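Local coordinates for protein beta-ketothiolase BktB (Ralstonia eutropha, PDB 4NZS) that condenses two acetyl-CoA molecules to acetoacetyl-CoA, or acetyl-CoA with propionyl-CoA to beta-ketovaleryl-CoA, for making poly(beta-hydroxybutyrate-co-beta-hydroxyvalerate), at residues A31-V40 and R68-N79. Sequence-based numbering, arbitrary orientation.
Sequences APAELGALVV and RDMYLGRVAAVN
Arg-68 reaches Glu-34 with the end of its guanidinium, NH1 and NH2 both converging on OE2. Both hydrogen bonds belong to one salt bridge, Arg-68 NH2 to Glu-34 OE2 at 2.6 Å and Arg-68 NH1 to the same oxygen at 3.0 Å. OE2 accepts both on its syn side and lies close to the guanidinium plane, although carboxylate and guanidinium planes are turned 34° apart. Ala-33 CB sits over the centre of one guanidinium face, while Glu-66 takes NH1 as a second acidic partner. A bend at chi2 (38°) helps turn the Glu-34 carboxylate back across the interface, where OE1 also receives a weak hydrogen bond from Asn-79 ND2. Next to these polar groups, Ala-33 CB meets Val-75 CG1 at 3.8 Å, and Leu-72 CD2 lies against the backbone of Ala-33. Small residues let the axes of segments 32-40 and 72-79 come within 7.4 Å, at a crossing angle of -46°: Ala-76 CB rests on the Gly-36 backbone, and Ala-37 CA makes a nearly straight CA-H...O contact with Ala-76 O (3.4 Å). This helix pair belongs to the N-terminal thiolase domain. Leu-72, Ala-76 and Val-40 rest on Phe-59 of strand 57-60, Val-39 packs on strands 10-22 and 257-267, and Arg-74 NE hydrogen-bonds to the carbonyl oxygen of Gly-388 of the second subunit.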
ATOM      1  N   ALA A  31       4.023 -16.556 -12.682  1.00 28.17           N
ATOM      2  CA  ALA A  31       3.875 -16.757 -11.260  1.00 30.64           C
ATOM      3  C   ALA A  31       4.366 -18.122 -10.842  1.00 28.52           C
ATOM      4  O   ALA A  31       4.317 -19.058 -11.598  1.00 36.68           O
ATOM      5  CB  ALA A  31       2.438 -16.524 -10.814  1.00 28.98           C
ATOM      6  N   PRO A  32       4.832 -18.254  -9.611  1.00 29.54           N
ATOM      7  CA  PRO A  32       5.336 -19.564  -9.249  1.00 25.45           C
ATOM      8  C   PRO A  32       4.337 -20.671  -9.533  1.00 22.63           C
ATOM      9  O   PRO A  32       4.713 -21.691 -10.043  1.00 24.40           O
ATOM     10  CB  PRO A  32       5.582 -19.419  -7.736  1.00 27.49           C
ATOM     11  CG  PRO A  32       5.959 -17.979  -7.549  1.00 26.52           C
ATOM     12  CD  PRO A  32       5.057 -17.260  -8.537  1.00 30.03           C
ATOM     13  N   ALA A  33       3.078 -20.487  -9.208  1.00 24.30           N
ATOM     14  CA  ALA A  33       2.036 -21.519  -9.586  1.00 26.60           C
ATOM     15  C   ALA A  33       2.188 -21.968 -11.038  1.00 28.19           C
ATOM     16  O   ALA A  33       2.285 -23.196 -11.290  1.00 33.99           O
ATOM     17  CB  ALA A  33       0.637 -21.019  -9.346  1.00 24.49           C
ATOM     18  N   GLU A  34       2.368 -21.016 -11.964  1.00 26.52           N
ATOM     19  CA  GLU A  34       2.515 -21.397 -13.383  1.00 29.28           C
ATOM     20  C   GLU A  34       3.821 -22.072 -13.761  1.00 32.24           C
ATOM     21  O   GLU A  34       3.801 -23.114 -14.406  1.00 34.43           O
ATOM     22  CB  GLU A  34       2.206 -20.229 -14.316  1.00 30.95           C
ATOM     23  CG  GLU A  34       0.699 -19.988 -14.488  1.00 28.98           C
ATOM     24  CD  GLU A  34      -0.106 -20.183 -13.221  1.00 28.63           C
ATOM     25  OE1 GLU A  34      -0.269 -21.349 -12.772  1.00 38.00           O
ATOM     26  OE2 GLU A  34      -0.566 -19.181 -12.634  1.00 28.80           O
ATOM     27  N   LEU A  35       4.967 -21.527 -13.363  1.00 32.34           N
ATOM     28  CA  LEU A  35       6.214 -22.223 -13.598  1.00 27.30           C
ATOM     29  C   LEU A  35       6.063 -23.671 -13.107  1.00 29.58           C
ATOM     30  O   LEU A  35       6.446 -24.642 -13.762  1.00 27.33           O
ATOM     31  CB  LEU A  35       7.301 -21.558 -12.737  1.00 29.49           C
ATOM     32  CG  LEU A  35       7.699 -20.126 -12.950  1.00 28.86           C
ATOM     33  CD1 LEU A  35       9.040 -19.889 -12.303  1.00 29.83           C
ATOM     34  CD2 LEU A  35       7.817 -19.862 -14.425  1.00 29.06           C
ATOM     35  N   GLY A  36       5.515 -23.823 -11.909  1.00 32.68           N
ATOM     36  CA  GLY A  36       5.436 -25.144 -11.302  1.00 36.20           C
ATOM     37  C   GLY A  36       4.480 -26.075 -11.998  1.00 47.63           C
ATOM     38  O   GLY A  36       4.787 -27.247 -12.171  1.00 58.33           O
ATOM     39  N   ALA A  37       3.315 -25.581 -12.417  1.00 47.47           N
ATOM     40  CA  ALA A  37       2.347 -26.468 -13.037  1.00 49.95           C
ATOM     41  C   ALA A  37       3.015 -27.081 -14.254  1.00 47.10           C
ATOM     42  O   ALA A  37       2.919 -28.288 -14.494  1.00 47.11           O
ATOM     43  CB  ALA A  37       1.100 -25.687 -13.439  1.00 49.79           C
ATOM     44  N   LEU A  38       3.712 -26.227 -14.991  1.00 41.64           N
ATOM     45  CA  LEU A  38       4.356 -26.598 -16.270  1.00 44.76           C
ATOM     46  C   LEU A  38       5.279 -27.763 -16.049  1.00 44.81           C
ATOM     47  O   LEU A  38       4.998 -28.855 -16.509  1.00 53.39           O
ATOM     48  CB  LEU A  38       5.123 -25.384 -16.881  1.00 44.05           C
ATOM     49  CG  LEU A  38       6.085 -25.555 -18.076  1.00 48.55           C
ATOM     50  CD1 LEU A  38       5.424 -25.308 -19.420  1.00 50.11           C
ATOM     51  CD2 LEU A  38       7.281 -24.618 -17.987  1.00 48.34           C
ATOM     52  N   VAL A  39       6.350 -27.552 -15.284  1.00 45.53           N
ATOM     53  CA  VAL A  39       7.329 -28.624 -15.047  1.00 40.89           C
ATOM     54  C   VAL A  39       6.699 -29.855 -14.439  1.00 35.87           C
ATOM     55  O   VAL A  39       7.257 -30.935 -14.485  1.00 39.20           O
ATOM     56  CB  VAL A  39       8.496 -28.210 -14.112  1.00 37.39           C
ATOM     57  CG1 VAL A  39       9.233 -26.999 -14.676  1.00 37.71           C
ATOM     58  CG2 VAL A  39       7.988 -27.964 -12.695  1.00 35.92           C
ATOM     59  N   VAL A  40       5.559 -29.721 -13.823  1.00 37.80           N
ATOM     60  CA  VAL A  40       4.914 -30.932 -13.373  1.00 36.83           C
ATOM     61  C   VAL A  40       4.438 -31.616 -14.613  1.00 40.08           C
ATOM     62  O   VAL A  40       4.771 -32.778 -14.828  1.00 42.11           O
ATOM     63  CB  VAL A  40       3.760 -30.677 -12.450  1.00 36.63           C
ATOM     64  CG1 VAL A  40       3.005 -31.979 -12.180  1.00 41.85           C
ATOM     65  CG2 VAL A  40       4.270 -30.069 -11.159  1.00 37.85           C
ATOM     66  N   ARG A  68      -1.949 -18.036  -3.701  1.00 34.07           N
ATOM     67  CA  ARG A  68      -1.821 -19.413  -4.210  1.00 35.18           C
ATOM     68  C   ARG A  68      -0.631 -20.081  -3.621  1.00 34.19           C
ATOM     69  O   ARG A  68      -0.667 -21.252  -3.313  1.00 34.17           O
ATOM     70  CB  ARG A  68      -1.698 -19.443  -5.705  1.00 38.18           C
ATOM     71  CG  ARG A  68      -3.003 -19.029  -6.351  1.00 42.79           C
ATOM     72  CD  ARG A  68      -2.734 -18.233  -7.623  1.00 46.61           C
ATOM     73  NE  ARG A  68      -2.778 -19.123  -8.737  1.00 47.60           N
ATOM     74  CZ  ARG A  68      -2.191 -18.935  -9.899  1.00 45.62           C
ATOM     75  NH1 ARG A  68      -1.466 -17.861 -10.141  1.00 38.78           N
ATOM     76  NH2 ARG A  68      -2.332 -19.890 -10.820  1.00 47.13           N
ATOM     77  N   ASP A  69       0.431 -19.309  -3.447  1.00 36.23           N
ATOM     78  CA  ASP A  69       1.678 -19.833  -2.923  1.00 33.63           C
ATOM     79  C   ASP A  69       1.507 -20.453  -1.528  1.00 30.56           C
ATOM     80  O   ASP A  69       2.220 -21.368  -1.199  1.00 30.83           O
ATOM     81  CB  ASP A  69       2.731 -18.733  -2.994  1.00 36.54           C
ATOM     82  CG  ASP A  69       3.003 -18.261  -4.467  1.00 35.36           C
ATOM     83  OD1 ASP A  69       2.477 -18.857  -5.422  1.00 32.31           O
ATOM     84  OD2 ASP A  69       3.735 -17.288  -4.667  1.00 33.34           O
ATOM     85  N   MET A  70       0.523 -20.000  -0.739  1.00 30.63           N
ATOM     86  CA  MET A  70       0.119 -20.732   0.474  1.00 30.32           C
ATOM     87  C   MET A  70      -0.332 -22.149   0.163  1.00 33.22           C
ATOM     88  O   MET A  70      -0.083 -23.059   0.972  1.00 30.96           O
ATOM     89  CB  MET A  70      -1.016 -20.047   1.207  1.00 30.66           C
ATOM     90  CG  MET A  70      -0.568 -18.846   1.984  1.00 32.38           C
ATOM     91  SD  MET A  70      -1.893 -17.706   2.324  1.00 33.12           S
ATOM     92  CE  MET A  70      -1.064 -16.884   3.662  1.00 35.05           C
ATOM     93  N   TYR A  71      -1.026 -22.288  -0.982  1.00 33.63           N
ATOM     94  CA  TYR A  71      -1.475 -23.562  -1.529  1.00 35.81           C
ATOM     95  C   TYR A  71      -0.632 -24.152  -2.640  1.00 36.45           C
ATOM     96  O   TYR A  71      -1.058 -25.108  -3.276  1.00 41.17           O
ATOM     97  CB  TYR A  71      -2.886 -23.408  -2.109  1.00 39.58           C
ATOM     98  CG  TYR A  71      -3.981 -23.022  -1.133  1.00 38.84           C
ATOM     99  CD1 TYR A  71      -4.241 -21.689  -0.851  1.00 42.20           C
ATOM    100  CD2 TYR A  71      -4.751 -23.986  -0.494  1.00 41.69           C
ATOM    101  CE1 TYR A  71      -5.223 -21.314   0.054  1.00 41.73           C
ATOM    102  CE2 TYR A  71      -5.759 -23.627   0.390  1.00 42.78           C
ATOM    103  CZ  TYR A  71      -5.982 -22.284   0.666  1.00 43.74           C
ATOM    104  OH  TYR A  71      -6.979 -21.908   1.529  1.00 45.57           O
ATOM    105  N   LEU A  72       0.562 -23.621  -2.855  1.00 34.24           N
ATOM    106  CA  LEU A  72       1.346 -23.810  -4.077  1.00 30.56           C
ATOM    107  C   LEU A  72       1.543 -25.188  -4.627  1.00 34.23           C
ATOM    108  O   LEU A  72       1.555 -25.412  -5.879  1.00 28.53           O
ATOM    109  CB  LEU A  72       2.734 -23.295  -3.788  1.00 34.10           C
ATOM    110  CG  LEU A  72       3.848 -23.191  -4.832  1.00 35.93           C
ATOM    111  CD1 LEU A  72       4.622 -24.457  -4.851  1.00 40.37           C
ATOM    112  CD2 LEU A  72       3.389 -22.791  -6.234  1.00 40.17           C
ATOM    113  N   GLY A  73       1.852 -26.114  -3.718  1.00 32.07           N
ATOM    114  CA  GLY A  73       2.123 -27.485  -4.150  1.00 31.79           C
ATOM    115  C   GLY A  73       0.889 -28.227  -4.674  1.00 28.67           C
ATOM    116  O   GLY A  73       0.993 -29.130  -5.458  1.00 23.90           O
ATOM    117  N   ARG A  74      -0.277 -27.876  -4.190  1.00 31.38           N
ATOM    118  CA  ARG A  74      -1.501 -28.468  -4.692  1.00 33.66           C
ATOM    119  C   ARG A  74      -1.814 -27.814  -5.998  1.00 38.02           C
ATOM    120  O   ARG A  74      -2.304 -28.474  -6.903  1.00 41.74           O
ATOM    121  CB  ARG A  74      -2.613 -28.268  -3.689  1.00 37.14           C
ATOM    122  CG  ARG A  74      -4.016 -28.682  -4.115  1.00 43.91           C
ATOM    123  CD  ARG A  74      -4.324 -30.134  -3.835  1.00 43.70           C
ATOM    124  NE  ARG A  74      -5.760 -30.355  -3.931  1.00 49.57           N
ATOM    125  CZ  ARG A  74      -6.348 -31.548  -3.912  1.00 49.35           C
ATOM    126  NH1 ARG A  74      -5.637 -32.663  -3.784  1.00 50.79           N
ATOM    127  NH2 ARG A  74      -7.662 -31.628  -4.039  1.00 50.37           N
ATOM    128  N   VAL A  75      -1.522 -26.526  -6.145  1.00 38.99           N
ATOM    129  CA  VAL A  75      -1.835 -25.863  -7.422  1.00 38.32           C
ATOM    130  C   VAL A  75      -0.874 -26.306  -8.527  1.00 39.80           C
ATOM    131  O   VAL A  75      -1.265 -26.409  -9.699  1.00 37.28           O
ATOM    132  CB  VAL A  75      -1.801 -24.309  -7.330  1.00 42.64           C
ATOM    133  CG1 VAL A  75      -1.971 -23.693  -8.720  1.00 44.70           C
ATOM    134  CG2 VAL A  75      -2.889 -23.771  -6.427  1.00 40.65           C
ATOM    135  N   ALA A  76       0.393 -26.485  -8.199  1.00 42.14           N
ATOM    136  CA  ALA A  76       1.313 -26.916  -9.224  1.00 42.77           C
ATOM    137  C   ALA A  76       0.923 -28.295  -9.660  1.00 40.67           C
ATOM    138  O   ALA A  76       0.928 -28.601 -10.839  1.00 55.78           O
ATOM    139  CB  ALA A  76       2.741 -26.900  -8.735  1.00 41.34           C
ATOM    140  N   ALA A  77       0.594 -29.136  -8.698  1.00 35.62           N
ATOM    141  CA  ALA A  77       0.221 -30.485  -9.034  1.00 38.85           C
ATOM    142  C   ALA A  77      -1.059 -30.550  -9.824  1.00 34.30           C
ATOM    143  O   ALA A  77      -1.102 -31.101 -10.894  1.00 31.92           O
ATOM    144  CB  ALA A  77       0.051 -31.279  -7.754  1.00 35.64           C
ATOM    145  N   VAL A  78      -2.087 -29.908  -9.311  1.00 36.59           N
ATOM    146  CA  VAL A  78      -3.396 -29.984  -9.924  1.00 40.52           C
ATOM    147  C   VAL A  78      -3.436 -29.284 -11.269  1.00 46.21           C
ATOM    148  O   VAL A  78      -4.083 -29.727 -12.199  1.00 45.27           O
ATOM    149  CB  VAL A  78      -4.494 -29.523  -8.976  1.00 36.53           C
ATOM    150  CG1 VAL A  78      -5.846 -29.740  -9.609  1.00 40.16           C
ATOM    151  CG2 VAL A  78      -4.386 -30.287  -7.674  1.00 35.24           C
ATOM    152  N   ASN A  79      -2.740 -28.170 -11.351  1.00 43.24           N
ATOM    153  CA  ASN A  79      -2.662 -27.450 -12.612  1.00 50.20           C
ATOM    154  C   ASN A  79      -1.891 -28.168 -13.694  1.00 51.14           C
ATOM    155  O   ASN A  79      -2.020 -27.807 -14.859  1.00 50.89           O
ATOM    156  CB  ASN A  79      -1.980 -26.103 -12.459  1.00 57.09           C
ATOM    157  CG  ASN A  79      -2.924 -25.015 -12.038  1.00 63.02           C
ATOM    158  OD1 ASN A  79      -4.074 -25.276 -11.690  1.00 62.21           O
ATOM    159  ND2 ASN A  79      -2.440 -23.767 -12.087  1.00 67.68           N
TER